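Aminoglycoside acetyltransferase meta-AAC0020 (Uncultured bacterium, PDB 5F47) probably transfers the acetyl group of acetyl-coenzyme A to an amino group of aminoglycoside antibiotics, as a resistance enzyme of the GNAT fold. Local coordinates at residues Lys84-Ile89 / Glu122-Ala127; Asn56-Val61 / Ser74-Gln79. All blocks are in the same frame, centred on the assembly; numbering follows the deposited sequence. Where two conformers were deposited one is given.

Overall arrangement
Both contacts are buried and belong to one mixed sheet of the GNAT fold, their centres about 8 Å apart. Interaction 1 pairs strands 86-94 and 122-128, which helix 103-117 connects, in parallel; interaction 2 is the antiparallel hairpin of strands 57-64 and 67-77. The two meet where strands 67-77 and 86-94 lie side by side: Tyr88 N lies 2.8 Å from Tyr75 O, probably hydrogen-bonded. Each sets two aromatic rings against each other on one face and turns its other face to helix 103-117, mainly aliphatic groups in interaction 1, the rings of Tyr58 and Phe60 with Val76 and a serine hydroxyl in interaction 2. Both reach the second subunit.

Interaction 1. Residues Lys84-Ile89 / Glu122-Ala127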
ATOM      1  N   LYS B  84       9.543 -12.967  -2.880  1.00 20.66           N
ATOM      2  CA  LYS B  84       8.530 -12.681  -3.885  1.00 18.35           C
ATOM      3  C   LYS B  84       7.714 -11.458  -3.479  1.00 18.15           C
ATOM      4  O   LYS B  84       7.157 -11.433  -2.395  1.00 18.96           O
ATOM      5  CB  LYS B  84       7.602 -13.889  -4.064  1.00 20.50           C
ATOM      6  CG  LYS B  84       8.310 -15.181  -4.474  1.00 25.99           C
ATOM      7  CD  LYS B  84       7.321 -16.318  -4.593  1.00 33.27           C
ATOM      8  CE  LYS B  84       7.893 -17.456  -5.423  1.00 42.19           C
ATOM      9  NZ  LYS B  84       9.188 -17.948  -4.878  1.00 51.03           N
ATOM     10  N   PRO B  85       7.633 -10.442  -4.348  1.00 15.70           N
ATOM     11  CA  PRO B  85       6.926  -9.226  -3.937  1.00 15.74           C
ATOM     12  C   PRO B  85       5.412  -9.327  -3.920  1.00 16.14           C
ATOM     13  O   PRO B  85       4.809 -10.299  -4.392  1.00 16.93           O
ATOM     14  CB  PRO B  85       7.348  -8.189  -4.996  1.00 16.45           C
ATOM     15  CG  PRO B  85       8.478  -8.795  -5.726  1.00 18.91           C
ATOM     16  CD  PRO B  85       8.345 -10.272  -5.624  1.00 18.34           C
ATOM     17  N   LEU B  86       4.815  -8.298  -3.346  1.00 14.26           N
ATOM     18  CA  LEU B  86       3.383  -8.056  -3.409  1.00 14.57           C
ATOM     19  C   LEU B  86       3.112  -6.964  -4.427  1.00 13.37           C
ATOM     20  O   LEU B  86       3.936  -6.094  -4.652  1.00 12.98           O
ATOM     21  CB  LEU B  86       2.823  -7.599  -2.058  1.00 14.54           C
ATOM     22  CG  LEU B  86       3.063  -8.501  -0.850  1.00 15.74           C
ATOM     23  CD1 LEU B  86       2.617  -7.810   0.422  1.00 17.23           C
ATOM     24  CD2 LEU B  86       2.344  -9.831  -0.982  1.00 16.50           C
ATOM     25  N   ALA B  87       1.930  -7.005  -5.019  1.00 13.53           N
ATOM     26  CA  ALA B  87       1.421  -5.857  -5.748  1.00 13.51           C
ATOM     27  C   ALA B  87       0.141  -5.340  -5.102  1.00 11.58           C
ATOM     28  O   ALA B  87      -0.778  -6.110  -4.784  1.00 14.53           O
ATOM     29  CB  ALA B  87       1.175  -6.219  -7.196  1.00 16.04           C
ATOM     30  N   TYR B  88       0.081  -4.028  -4.946  1.00 12.06           N
ATOM     31  CA  TYR B  88      -1.029  -3.319  -4.323  1.00 11.51           C
ATOM     32  C   TYR B  88      -1.780  -2.558  -5.393  1.00 12.30           C
ATOM     33  O   TYR B  88      -1.262  -1.576  -5.909  1.00 12.45           O
ATOM     34  CB  TYR B  88      -0.463  -2.338  -3.283  1.00 12.63           C
ATOM     35  CG  TYR B  88      -1.442  -1.553  -2.471  1.00 13.56           C
ATOM     36  CD1 TYR B  88      -2.779  -1.901  -2.387  1.00 15.34           C
ATOM     37  CD2 TYR B  88      -1.007  -0.442  -1.761  1.00 16.00           C
ATOM     38  CE1 TYR B  88      -3.659  -1.158  -1.618  1.00 17.39           C
ATOM     39  CE2 TYR B  88      -1.876   0.294  -0.983  1.00 18.63           C
ATOM     40  CZ  TYR B  88      -3.195  -0.070  -0.910  1.00 18.29           C
ATOM     41  OH  TYR B  88      -4.045   0.668  -0.133  1.00 20.35           O
ATOM     42  N   ILE B  89      -2.980  -3.003  -5.743  1.00 11.49           N
ATOM     43  CA  ILE B  89      -3.830  -2.212  -6.638  1.00 12.38           C
ATOM     44  C   ILE B  89      -4.416  -1.067  -5.829  1.00 12.62           C
ATOM     45  O   ILE B  89      -5.113  -1.301  -4.838  1.00 15.22           O
ATOM     46  CB  ILE B  89      -4.957  -3.057  -7.248  1.00 12.88           C
ATOM     47  CG1 ILE B  89      -4.370  -4.159  -8.137  1.00 12.39           C
ATOM     48  CG2 ILE B  89      -5.906  -2.163  -8.070  1.00 14.71           C
ATOM     49  CD1 ILE B  89      -5.439  -5.178  -8.617  1.00 21.80           C
ATOM     50  N   GLU B 122       1.439 -12.323  -4.523  1.00 16.72           N
ATOM     51  CA  GLU B 122       0.067 -11.943  -4.237  1.00 16.11           C
ATOM     52  C   GLU B 122      -0.209 -10.557  -4.767  1.00 14.85           C
ATOM     53  O   GLU B 122       0.672  -9.700  -4.753  1.00 14.17           O
ATOM     54  CB  GLU B 122      -0.156 -11.976  -2.736  1.00 17.68           C
ATOM     55  CG  GLU B 122      -1.538 -11.620  -2.251  1.00 20.69           C
ATOM     56  CD  GLU B 122      -1.548 -11.465  -0.751  1.00 23.39           C
ATOM     57  OE1 GLU B 122      -1.708 -10.327  -0.267  1.00 24.56           O
ATOM     58  OE2 GLU B 122      -1.365 -12.485  -0.054  1.00 24.35           O
ATOM     59  N   VAL B 123      -1.437 -10.347  -5.231  1.00 14.09           N
ATOM     60  CA  VAL B 123      -1.930  -9.021  -5.574  1.00 14.43           C
ATOM     61  C   VAL B 123      -3.038  -8.725  -4.587  1.00 13.18           C
ATOM     62  O   VAL B 123      -3.843  -9.597  -4.315  1.00 14.75           O
ATOM     63  CB  VAL B 123      -2.467  -8.977  -7.014  1.00 13.42           C
ATOM     64  CG1 VAL B 123      -3.071  -7.638  -7.345  1.00 13.86           C
ATOM     65  CG2 VAL B 123      -1.365  -9.322  -8.029  1.00 16.89           C
ATOM     66  N   PHE B 124      -3.094  -7.519  -4.025  1.00 12.98           N
ATOM     67  CA  PHE B 124      -4.237  -7.177  -3.178  1.00 13.48           C
ATOM     68  C   PHE B 124      -4.829  -5.812  -3.505  1.00 12.50           C
ATOM     69  O   PHE B 124      -4.201  -4.976  -4.163  1.00 12.94           O
ATOM     70  CB  PHE B 124      -3.872  -7.274  -1.675  1.00 14.72           C
ATOM     71  CG  PHE B 124      -2.823  -6.281  -1.204  1.00 13.94           C
ATOM     72  CD1 PHE B 124      -1.475  -6.525  -1.388  1.00 15.11           C
ATOM     73  CD2 PHE B 124      -3.204  -5.126  -0.554  1.00 16.71           C
ATOM     74  CE1 PHE B 124      -0.509  -5.615  -0.930  1.00 16.62           C
ATOM     75  CE2 PHE B 124      -2.249  -4.232  -0.078  1.00 15.90           C
ATOM     76  CZ  PHE B 124      -0.914  -4.475  -0.271  1.00 14.85           C
ATOM     77  N   VAL B 125      -6.055  -5.609  -3.044  1.00 14.00           N
ATOM     78  CA  VAL B 125      -6.832  -4.412  -3.379  1.00 14.80           C
ATOM     79  C   VAL B 125      -7.872  -4.203  -2.290  1.00 18.13           C
ATOM     80  O   VAL B 125      -8.293  -5.151  -1.613  1.00 18.43           O
ATOM     81  CB  VAL B 125      -7.496  -4.557  -4.776  1.00 16.14           C
ATOM     82  CG1 VAL B 125      -8.537  -5.681  -4.769  1.00 17.04           C
ATOM     83  CG2 VAL B 125      -8.154  -3.243  -5.224  1.00 17.71           C
ATOM     84  N   GLN B 126      -8.294  -2.958  -2.102  1.00 18.88           N
ATOM     85  CA  GLN B 126      -9.298  -2.667  -1.092  1.00 23.37           C
ATOM     86  C   GLN B 126     -10.478  -1.904  -1.675  1.00 25.29           C
ATOM     87  O   GLN B 126     -10.368  -1.231  -2.704  1.00 26.56           O
ATOM     88  CB  GLN B 126      -8.657  -1.893   0.052  1.00 26.10           C
ATOM     89  CG  GLN B 126      -7.670  -2.734   0.845  1.00 27.71           C
ATOM     90  CD  GLN B 126      -6.335  -2.075   0.993  1.00 29.35           C
ATOM     91  OE1 GLN B 126      -6.165  -0.916   0.614  1.00 31.02           O
ATOM     92  NE2 GLN B 126      -5.369  -2.804   1.535  1.00 29.20           N
ATOM     93  N   ALA B 127     -11.627  -2.060  -1.042  1.00 18.90           N
ATOM     94  CA  ALA B 127     -12.798  -1.283  -1.383  1.00 18.63           C
ATOM     95  C   ALA B 127     -13.395  -0.792  -0.082  1.00 19.46           C
ATOM     96  O   ALA B 127     -13.376  -1.493   0.927  1.00 17.25           O
ATOM     97  CB  ALA B 127     -13.821  -2.103  -2.181  1.00 21.32           C
TER
HETATM   98  O   HOH W   1      -6.915  -0.592  -2.988  1.00 18.48           O
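Ala87 and Val123 pair in parallel register, their CA atoms 4.6 Å apart, on strand segments 86-89 and 122-127 whose axes run 24° apart. These are the two strands of a beta-alpha-beta crossover of the GNAT fold, connected through helix 103-117. Ala87 is held through both of its backbone polar atoms: its N donates to Glu122 O and its O accepts from Phe124 N, while Ile89 N continues the ladder to Phe124 O (2.8 Å). On the face carrying Tyr88 and Phe124, the two rings are nearly parallel, 12° apart, but slid so far that they barely overlap. Tyr88 CD1 comes to 3.3 Å from Phe124 CE2, which lies over one face of the tyrosine ring. Phe124 CG sits between its backbone N and carbonyl carbon (chi1 65°), and the ring leans across to the neighbouring strand, with Tyr88 CB off-centre over it and Leu86 CB at its edge. Leu86 itself lies alongside Glu122, CD2 against CB. The opposite face is aliphatic: Ile89 CD1 meets Val123 CG1 at 3.6 Å, and Ile89 CG2 meets Val125 CG2. Helix 103-117 covers Ala87, Ile89 and Val123, whereas Tyr88 and Phe124 face the second subunit, meeting Tyr88 and His151 of that chain respectively. Strand 122-128 also pairs with an antiparallel strand of that subunit, so the sheet runs on through the dimer. Near the end of the contact a water bridges the strands between Ile89 O and Gln126 N, accepting from the latter at 2.9 Å. Gln126 bends at chi2, and its side chain crosses that of Tyr88 at about a right angle; Tyr88 OH donates to a lone pair of Gln126 OE1 at 2.7 Å, in the plane of the amide carbonyl.

Interaction 2. Residues Asn56-Val61 / Ser74-Gln79; sequences NFYVFV and SYVLEQ
Phe57 places CD1 over one face of the Tyr75 ring, toward its rim, 3.6 Å from Tyr75 CE2, with CE1 near Tyr75 CZ. The two side chains run side by side in the same direction, but their planes are 54° apart, an oblique pair rather than a stack. They mark a non-hydrogen-bonded position of the antiparallel hairpin 57-64/67-77; the next pair, Tyr58 with Ser74, is hydrogen-bonded, Tyr58 N giving a nearly straight bond to Ser74 O (2.9 Å). The bond back, from Ser74 N to Tyr58 O, is weak, with an angle of 128° at the hydrogen. Ser74 OG, held between its own backbone N and carbonyl carbon (chi1 64°), donates to the same Tyr58 O at 2.9 Å, and thus reinforces that bent link; the hydroxyl also bonds to Tyr115 OH. At the end of the pairing away from the hairpin turn Val76 N reaches Asn56 O (2.8 Å) from above the carbonyl plane, and a water donates to both Asn56 O and Val76 O. Val76 CG2 sits at the edge of the Tyr58 ring, 4.1 Å from CE2. Tyr75 OH bonds to Glu78 O of the second subunit. Tyr58, Phe60 and Val76 face helix 103-117, where Phe114 meets the Tyr58 and Phe60 rings edge-to-face, while strand 67-77 continues the sheet to strand 86-94, Tyr75 touching Tyr90.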
ATOM      1  N   ASN B  56       8.602   0.506  -9.843  1.00 19.76           N
ATOM      2  CA  ASN B  56       7.735  -0.140  -8.847  1.00 19.07           C
ATOM      3  C   ASN B  56       6.296   0.348  -8.934  1.00 16.17           C
ATOM      4  O   ASN B  56       5.518   0.212  -7.987  1.00 15.44           O
ATOM      5  CB  ASN B  56       8.280   0.112  -7.454  1.00 20.75           C
ATOM      6  CG  ASN B  56       8.496   1.583  -7.178  1.00 19.91           C
ATOM      7  OD1 ASN B  56       7.875   2.456  -7.815  1.00 20.70           O
ATOM      8  ND2 ASN B  56       9.355   1.871  -6.208  1.00 22.61           N
ATOM      9  N   PHE B  57       5.945   0.899 -10.091  1.00 15.04           N
ATOM     10  CA  PHE B  57       4.620   1.451 -10.327  1.00 14.00           C
ATOM     11  C   PHE B  57       4.177   1.051 -11.717  1.00 15.70           C
ATOM     12  O   PHE B  57       4.894   1.282 -12.687  1.00 16.22           O
ATOM     13  CB  PHE B  57       4.651   2.983 -10.183  1.00 14.74           C
ATOM     14  CG  PHE B  57       3.330   3.640 -10.389  1.00 14.13           C
ATOM     15  CD1 PHE B  57       2.330   3.504  -9.436  1.00 12.89           C
ATOM     16  CD2 PHE B  57       3.086   4.415 -11.525  1.00 14.62           C
ATOM     17  CE1 PHE B  57       1.097   4.134  -9.605  1.00 13.38           C
ATOM     18  CE2 PHE B  57       1.865   5.045 -11.700  1.00 14.48           C
ATOM     19  CZ  PHE B  57       0.867   4.906 -10.738  1.00 14.66           C
ATOM     20  N   TYR B  58       3.008   0.432 -11.811  1.00 14.18           N
ATOM     21  CA  TYR B  58       2.487  -0.031 -13.099  1.00 15.43           C
ATOM     22  C   TYR B  58       1.020   0.331 -13.261  1.00 15.11           C
ATOM     23  O   TYR B  58       0.204   0.091 -12.374  1.00 13.84           O
ATOM     24  CB  TYR B  58       2.656  -1.543 -13.251  1.00 16.71           C
ATOM     25  CG  TYR B  58       4.074  -1.999 -13.416  1.00 17.97           C
ATOM     26  CD1 TYR B  58       4.703  -1.918 -14.652  1.00 21.30           C
ATOM     27  CD2 TYR B  58       4.778  -2.535 -12.354  1.00 19.58           C
ATOM     28  CE1 TYR B  58       6.007  -2.354 -14.825  1.00 24.93           C
ATOM     29  CE2 TYR B  58       6.079  -2.977 -12.518  1.00 23.45           C
ATOM     30  CZ  TYR B  58       6.685  -2.876 -13.752  1.00 26.09           C
ATOM     31  OH  TYR B  58       7.976  -3.320 -13.921  1.00 29.68           O
ATOM     32  N   VAL B  59       0.698   0.848 -14.445  1.00 15.80           N
ATOM     33  CA  VAL B  59      -0.635   1.316 -14.783  1.00 15.40           C
ATOM     34  C   VAL B  59      -1.187   0.467 -15.920  1.00 16.98           C
ATOM     35  O   VAL B  59      -0.503   0.244 -16.923  1.00 17.55           O
ATOM     36  CB  VAL B  59      -0.623   2.791 -15.223  1.00 14.49           C
ATOM     37  CG1 VAL B  59      -2.031   3.283 -15.489  1.00 15.88           C
ATOM     38  CG2 VAL B  59       0.045   3.667 -14.166  1.00 14.17           C
ATOM     39  N   PHE B  60      -2.410  -0.029 -15.762  1.00 15.20           N
ATOM     40  CA  PHE B  60      -3.056  -0.766 -16.842  1.00 17.12           C
ATOM     41  C   PHE B  60      -4.277   0.011 -17.288  1.00 17.35           C
ATOM     42  O   PHE B  60      -5.037   0.493 -16.450  1.00 18.77           O
ATOM     43  CB  PHE B  60      -3.453  -2.169 -16.388  1.00 18.93           C
ATOM     44  CG  PHE B  60      -2.282  -3.054 -16.066  1.00 19.57           C
ATOM     45  CD1 PHE B  60      -1.621  -2.926 -14.855  1.00 20.67           C
ATOM     46  CD2 PHE B  60      -1.835  -3.994 -16.975  1.00 22.85           C
ATOM     47  CE1 PHE B  60      -0.537  -3.729 -14.555  1.00 22.31           C
ATOM     48  CE2 PHE B  60      -0.751  -4.806 -16.673  1.00 23.70           C
ATOM     49  CZ  PHE B  60      -0.098  -4.649 -15.459  1.00 22.52           C
ATOM     50  N   VAL B  61      -4.473   0.130 -18.593  1.00 19.16           N
ATOM     51  CA  VAL B  61      -5.626   0.861 -19.106  1.00 18.89           C
ATOM     52  C   VAL B  61      -6.463   0.061 -20.088  1.00 18.79           C
ATOM     53  O   VAL B  61      -6.001  -0.896 -20.716  1.00 19.70           O
ATOM     54  CB  VAL B  61      -5.204   2.186 -19.783  1.00 19.98           C
ATOM     55  CG1 VAL B  61      -4.468   3.075 -18.779  1.00 18.95           C
ATOM     56  CG2 VAL B  61      -4.347   1.950 -21.024  1.00 21.09           C
ATOM     57  N   SER B  74      -1.094   0.368  -9.816  1.00 12.73           N
ATOM     58  CA  SER B  74      -0.599  -0.652  -8.890  1.00 11.46           C
ATOM     59  C   SER B  74       0.840  -0.324  -8.465  1.00 12.19           C
ATOM     60  O   SER B  74       1.622   0.228  -9.240  1.00 13.53           O
ATOM     61  CB  SER B  74      -0.716  -2.066  -9.514  1.00 12.30           C
ATOM     62  OG  SER B  74       0.108  -2.193 -10.658  1.00 14.23           O
ATOM     63  N   TYR B  75       1.138  -0.630  -7.202  1.00 13.09           N
ATOM     64  CA  TYR B  75       2.451  -0.416  -6.592  1.00 11.71           C
ATOM     65  C   TYR B  75       3.074  -1.745  -6.207  1.00 12.14           C
ATOM     66  O   TYR B  75       2.423  -2.595  -5.594  1.00 14.67           O
ATOM     67  CB  TYR B  75       2.329   0.441  -5.325  1.00 11.21           C
ATOM     68  CG  TYR B  75       1.861   1.850  -5.558  1.00 13.44           C
ATOM     69  CD1 TYR B  75       0.499   2.140  -5.620  1.00 11.49           C
ATOM     70  CD2 TYR B  75       2.769   2.886  -5.695  1.00 13.50           C
ATOM     71  CE1 TYR B  75       0.054   3.444  -5.826  1.00 12.29           C
ATOM     72  CE2 TYR B  75       2.334   4.211  -5.902  1.00 13.51           C
ATOM     73  CZ  TYR B  75       0.969   4.468  -5.979  1.00 15.25           C
ATOM     74  OH  TYR B  75       0.519   5.760  -6.159  1.00 15.63           O
ATOM     75  N   VAL B  76       4.343  -1.894  -6.551  1.00 12.79           N
ATOM     76  CA  VAL B  76       5.111  -3.042  -6.094  1.00 13.33           C
ATOM     77  C   VAL B  76       5.599  -2.795  -4.672  1.00 13.63           C
ATOM     78  O   VAL B  76       6.219  -1.756  -4.386  1.00 15.63           O
ATOM     79  CB  VAL B  76       6.302  -3.274  -7.024  1.00 14.83           C
ATOM     80  CG1 VAL B  76       7.165  -4.445  -6.525  1.00 16.83           C
ATOM     81  CG2 VAL B  76       5.797  -3.501  -8.454  1.00 17.09           C
ATOM     82  N   LEU B  77       5.314  -3.747  -3.796  1.00 12.12           N
ATOM     83  CA  LEU B  77       5.848  -3.721  -2.438  1.00 12.58           C
ATOM     84  C   LEU B  77       6.779  -4.910  -2.216  1.00 12.57           C
ATOM     85  O   LEU B  77       6.321  -6.046  -2.025  1.00 13.62           O
ATOM     86  CB  LEU B  77       4.708  -3.745  -1.417  1.00 14.15           C
ATOM     87  CG  LEU B  77       3.594  -2.699  -1.575  1.00 16.47           C
ATOM     88  CD1 LEU B  77       2.535  -2.903  -0.490  1.00 17.57           C
ATOM     89  CD2 LEU B  77       4.133  -1.259  -1.558  1.00 17.27           C
ATOM     90  N   GLU B  78       8.083  -4.660  -2.259  1.00 13.69           N
ATOM     91  CA  GLU B  78       9.056  -5.691  -1.918  0.58 14.12           C
ATOM     92  C   GLU B  78       8.883  -6.079  -0.459  1.00 14.69           C
ATOM     93  O   GLU B  78       8.726  -5.204   0.395  1.00 14.25           O
ATOM     94  CB  GLU B  78      10.474  -5.197  -2.180  0.58 16.11           C
ATOM     95  CG  GLU B  78      10.761  -4.907  -3.638  0.58 17.29           C
ATOM     96  CD  GLU B  78      10.958  -6.156  -4.483  0.58 20.15           C
ATOM     97  OE1 GLU B  78      10.849  -6.040  -5.720  0.58 21.58           O
ATOM     98  OE2 GLU B  78      11.245  -7.238  -3.922  0.58 20.59           O
ATOM     99  N   GLN B  79       8.896  -7.383  -0.184  1.00 13.63           N
ATOM    100  CA  GLN B  79       8.640  -7.901   1.160  1.00 12.67           C
ATOM    101  C   GLN B  79       9.874  -8.255   1.967  1.00 13.76           C
ATOM    102  O   GLN B  79      10.935  -8.555   1.412  1.00 15.22           O
ATOM    103  CB  GLN B  79       7.795  -9.175   1.102  1.00 15.14           C
ATOM    104  CG  GLN B  79       6.423  -9.001   0.481  1.00 17.67           C
ATOM    105  CD  GLN B  79       5.583 -10.228   0.720  1.00 18.61           C
ATOM    106  OE1 GLN B  79       4.970 -10.374   1.778  1.00 21.73           O
ATOM    107  NE2 GLN B  79       5.579 -11.148  -0.251  1.00 18.45           N
TER
HETATM  108  O   HOH W   2       5.787   0.802  -5.239  1.00 17.79           O